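Local coordinates for capsular polysaccharide export system protein KpsC (Thermosulfurimonas dismutans, PDB 6MGD), which probably transfers Kdo in beta-2,7 linkage from a CMP-activated donor while building the glycolipid anchor of bacterial capsules, at residues P256-Y268 / T271-L284. Sequence-based numbering, arbitrary orientation.
Sequences PVTCYGHPFYAGY and TTDIYPHPRRNIKL
R280 reaches the P263–A266 turn with its extended chain, where NH1 donates to P263 O (2.9 Å) in the carbonyl plane; A266 O lies so close to NH1 that the modelled bond is doubtful in length. A long chain ending in several N-H groups suits such turn carbonyls. P263 O is shared with A266 N, the turn's own bond. Beside it, D273 OD2 takes the backbone N of G267 (2.8 Å) on its syn side, and a side chain at G267 would clash with R280 CD. H262 NE2 donates to Y275 O (2.6 Å), which lies in the ring plane of H262, whereas NE2 stands well above the carbonyl plane of Y275. With CG anti to its carbonyl carbon (chi1 -72°), H262 offers one ring face to H277, whose CA covers it and whose ring edge points at it. Were this histidine an alanine, Y275 O would probably lose this donor and the H277 ring its aromatic partner. Y268 is sandwiched between R280 CD and L284 CD1 (3.9 Å from the ring centroid), while I274 CG1 sits over the Y260 ring. C259 N donates to T272 O (3.2 Å), and just past strand 272-273 I274 N donates to C259 O (2.8 Å) almost straight. Through parallel pairing of T258 with T272 and C259 with D273, strand 272-273 becomes the outermost strand of the C-terminal Rossmann-like sheet within this chain, consistent with a GT-B glycosyltransferase.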
# COMPACT_ATOMS: atom_id res chain seq x y z
N PRO A 256 12.94 12.10 -4.33
CA PRO A 256 12.31 12.71 -3.15
C PRO A 256 10.80 12.77 -3.32
O PRO A 256 10.28 13.06 -4.40
CB PRO A 256 12.93 14.11 -3.09
CG PRO A 256 14.18 14.02 -3.91
CD PRO A 256 13.90 13.02 -4.99
N VAL A 257 10.08 12.48 -2.24
CA VAL A 257 8.63 12.38 -2.27
C VAL A 257 8.04 13.16 -1.10
O VAL A 257 8.49 13.00 0.04
CB VAL A 257 8.16 10.92 -2.25
CG1 VAL A 257 9.02 10.11 -1.31
CG2 VAL A 257 6.69 10.83 -1.84
N THR A 258 7.05 13.99 -1.39
CA THR A 258 6.31 14.75 -0.39
C THR A 258 4.93 14.12 -0.23
O THR A 258 4.24 13.86 -1.22
CB THR A 258 6.18 16.22 -0.80
OG1 THR A 258 7.48 16.82 -0.84
CG2 THR A 258 5.30 16.99 0.18
N CYS A 259 4.53 13.88 1.01
CA CYS A 259 3.25 13.24 1.32
C CYS A 259 2.28 14.28 1.86
O CYS A 259 2.60 15.01 2.80
CB CYS A 259 3.43 12.10 2.32
SG CYS A 259 4.39 10.70 1.69
N TYR A 260 1.09 14.34 1.27
CA TYR A 260 0.04 15.23 1.74
C TYR A 260 -0.99 14.52 2.60
O TYR A 260 -1.87 15.18 3.17
CB TYR A 260 -0.65 15.91 0.55
CG TYR A 260 0.24 16.90 -0.17
CD1 TYR A 260 1.26 16.46 -1.01
CD2 TYR A 260 0.06 18.27 -0.02
CE1 TYR A 260 2.08 17.36 -1.67
CE2 TYR A 260 0.87 19.17 -0.67
CZ TYR A 260 1.88 18.71 -1.50
OH TYR A 260 2.70 19.60 -2.16
N GLY A 261 -0.91 13.19 2.71
CA GLY A 261 -1.69 12.42 3.65
C GLY A 261 -0.78 11.65 4.59
O GLY A 261 0.29 12.14 4.94
N HIS A 262 -1.19 10.45 4.99
CA HIS A 262 -0.40 9.61 5.89
C HIS A 262 -0.36 8.17 5.38
O HIS A 262 -0.95 7.27 5.99
CB HIS A 262 -0.95 9.65 7.31
CG HIS A 262 -0.72 10.95 8.02
ND1 HIS A 262 -1.58 11.44 8.98
CD2 HIS A 262 0.28 11.86 7.91
CE1 HIS A 262 -1.12 12.60 9.43
NE2 HIS A 262 0.01 12.87 8.80
N PRO A 263 0.34 7.92 4.27
CA PRO A 263 0.49 6.54 3.80
C PRO A 263 1.38 5.74 4.73
O PRO A 263 1.96 6.27 5.69
CB PRO A 263 1.14 6.71 2.42
CG PRO A 263 1.86 8.01 2.50
CD PRO A 263 1.01 8.89 3.39
N PHE A 264 1.49 4.44 4.44
CA PHE A 264 2.22 3.54 5.32
C PHE A 264 3.71 3.88 5.40
O PHE A 264 4.36 3.52 6.38
CB PHE A 264 2.03 2.09 4.87
CG PHE A 264 2.84 1.70 3.65
CD1 PHE A 264 2.31 1.80 2.38
CD2 PHE A 264 4.13 1.19 3.79
CE1 PHE A 264 3.05 1.42 1.26
CE2 PHE A 264 4.88 0.83 2.68
CZ PHE A 264 4.34 0.94 1.42
N TYR A 265 4.25 4.56 4.39
CA TYR A 265 5.65 4.93 4.36
C TYR A 265 5.91 6.34 4.88
O TYR A 265 7.05 6.80 4.85
CB TYR A 265 6.21 4.79 2.94
CG TYR A 265 5.37 5.44 1.86
CD1 TYR A 265 4.33 4.75 1.25
CD2 TYR A 265 5.62 6.75 1.46
CE1 TYR A 265 3.55 5.34 0.27
CE2 TYR A 265 4.85 7.35 0.48
CZ TYR A 265 3.82 6.64 -0.11
OH TYR A 265 3.05 7.23 -1.08
N ALA A 266 4.88 7.03 5.37
CA ALA A 266 5.03 8.38 5.89
C ALA A 266 5.33 8.35 7.39
O ALA A 266 5.12 7.34 8.07
CB ALA A 266 3.77 9.20 5.63
N GLY A 267 5.84 9.47 7.89
CA GLY A 267 6.17 9.61 9.29
C GLY A 267 7.52 9.07 9.69
O GLY A 267 7.93 9.26 10.85
N TYR A 268 8.25 8.41 8.79
CA TYR A 268 9.53 7.78 9.11
C TYR A 268 10.72 8.60 8.61
O TYR A 268 11.84 8.08 8.56
CB TYR A 268 9.58 6.37 8.53
CG TYR A 268 8.51 5.45 9.07
CD1 TYR A 268 8.52 5.02 10.39
CD2 TYR A 268 7.48 5.00 8.24
CE1 TYR A 268 7.54 4.18 10.88
CE2 TYR A 268 6.50 4.15 8.72
CZ TYR A 268 6.53 3.75 10.04
OH TYR A 268 5.56 2.91 10.53
N THR A 271 10.20 10.71 3.86
CA THR A 271 9.40 11.63 3.07
C THR A 271 9.19 12.91 3.86
O THR A 271 9.05 12.89 5.09
CB THR A 271 8.04 11.03 2.71
OG1 THR A 271 7.23 10.95 3.89
CG2 THR A 271 8.21 9.63 2.13
N THR A 272 9.17 14.04 3.15
CA THR A 272 8.78 15.31 3.74
C THR A 272 7.26 15.35 3.83
O THR A 272 6.58 15.47 2.81
CB THR A 272 9.33 16.48 2.93
OG1 THR A 272 9.02 16.29 1.54
CG2 THR A 272 10.85 16.58 3.09
N ASP A 273 6.73 15.24 5.04
CA ASP A 273 5.30 15.12 5.25
C ASP A 273 4.69 16.49 5.50
O ASP A 273 5.16 17.24 6.35
CB ASP A 273 5.02 14.18 6.43
CG ASP A 273 5.66 12.82 6.25
OD1 ASP A 273 5.83 12.38 5.09
OD2 ASP A 273 6.01 12.18 7.27
N ILE A 274 3.63 16.80 4.74
CA ILE A 274 2.94 18.08 4.92
C ILE A 274 2.28 18.13 6.29
O ILE A 274 2.51 19.07 7.07
CB ILE A 274 1.92 18.29 3.79
CG1 ILE A 274 2.63 18.37 2.44
CG2 ILE A 274 1.10 19.55 4.05
CD1 ILE A 274 3.52 19.58 2.28
N TYR A 275 1.46 17.14 6.61
CA TYR A 275 0.84 17.06 7.92
C TYR A 275 1.54 15.99 8.74
O TYR A 275 1.69 14.85 8.28
CB TYR A 275 -0.64 16.73 7.79
CG TYR A 275 -1.37 17.62 6.82
CD1 TYR A 275 -1.62 18.96 7.12
CD2 TYR A 275 -1.81 17.13 5.59
CE1 TYR A 275 -2.29 19.78 6.22
CE2 TYR A 275 -2.48 17.95 4.69
CZ TYR A 275 -2.71 19.27 5.01
OH TYR A 275 -3.38 20.08 4.12
N PRO A 276 2.01 16.31 9.95
CA PRO A 276 2.78 15.33 10.73
C PRO A 276 1.92 14.15 11.14
O PRO A 276 0.72 14.29 11.41
CB PRO A 276 3.25 16.13 11.95
CG PRO A 276 2.99 17.58 11.62
CD PRO A 276 1.84 17.58 10.67
N HIS A 277 2.55 12.98 11.20
CA HIS A 277 1.82 11.80 11.64
C HIS A 277 1.71 11.81 13.16
O HIS A 277 2.73 11.94 13.85
CB HIS A 277 2.50 10.52 11.17
CG HIS A 277 1.62 9.31 11.27
ND1 HIS A 277 1.32 8.70 12.47
CD2 HIS A 277 0.95 8.62 10.31
CE1 HIS A 277 0.52 7.67 12.25
NE2 HIS A 277 0.27 7.60 10.95
N PRO A 278 0.50 11.66 13.72
CA PRO A 278 0.33 11.81 15.17
C PRO A 278 0.94 10.68 15.99
O PRO A 278 0.93 10.78 17.23
CB PRO A 278 -1.20 11.83 15.35
CG PRO A 278 -1.76 12.07 13.97
CD PRO A 278 -0.78 11.47 13.02
N ARG A 279 1.45 9.62 15.37
CA ARG A 279 1.85 8.43 16.10
C ARG A 279 3.22 7.88 15.72
O ARG A 279 3.60 6.82 16.22
CB ARG A 279 0.81 7.32 15.93
CG ARG A 279 -0.57 7.64 16.50
CD ARG A 279 -1.57 6.53 16.19
NE ARG A 279 -1.03 5.21 16.51
CZ ARG A 279 -0.62 4.33 15.60
NH1 ARG A 279 -0.14 3.16 15.98
NH2 ARG A 279 -0.69 4.63 14.31
N ARG A 280 3.97 8.55 14.84
CA ARG A 280 5.23 8.02 14.35
C ARG A 280 6.36 9.00 14.68
O ARG A 280 6.31 10.16 14.27
CB ARG A 280 5.16 7.76 12.84
CG ARG A 280 4.14 6.70 12.47
CD ARG A 280 4.05 6.50 10.97
NE ARG A 280 2.84 5.78 10.59
CZ ARG A 280 2.44 5.58 9.34
NH1 ARG A 280 3.16 6.05 8.33
NH2 ARG A 280 1.32 4.92 9.09
N ASN A 281 7.36 8.52 15.42
CA ASN A 281 8.52 9.31 15.79
C ASN A 281 9.83 8.78 15.21
O ASN A 281 10.82 9.51 15.21
CB ASN A 281 8.67 9.37 17.32
CG ASN A 281 7.40 9.81 18.01
OD1 ASN A 281 6.46 9.03 18.16
ND2 ASN A 281 7.37 11.07 18.45
N ILE A 282 9.84 7.54 14.72
CA ILE A 282 11.08 6.86 14.35
C ILE A 282 11.56 7.34 12.99
O ILE A 282 10.76 7.55 12.07
CB ILE A 282 10.87 5.34 14.37
CG1 ILE A 282 10.15 4.92 15.66
CG2 ILE A 282 12.19 4.60 14.23
CD1 ILE A 282 10.90 5.30 16.93
N LYS A 283 12.87 7.53 12.86
CA LYS A 283 13.51 7.84 11.59
C LYS A 283 14.13 6.56 11.04
O LYS A 283 15.00 5.96 11.68
CB LYS A 283 14.58 8.92 11.77
CG LYS A 283 15.39 9.22 10.52
CD LYS A 283 14.54 9.88 9.46
CE LYS A 283 15.34 10.18 8.20
NZ LYS A 283 15.89 8.94 7.57
N LEU A 284 13.67 6.13 9.87
CA LEU A 284 14.10 4.88 9.26
C LEU A 284 14.92 5.13 8.01
O LEU A 284 14.89 6.21 7.41
CB LEU A 284 12.89 4.00 8.91
CG LEU A 284 12.07 3.40 10.05
CD1 LEU A 284 10.90 2.60 9.49
CD2 LEU A 284 12.94 2.53 10.94
O HOH W 1 1.38 14.58 5.50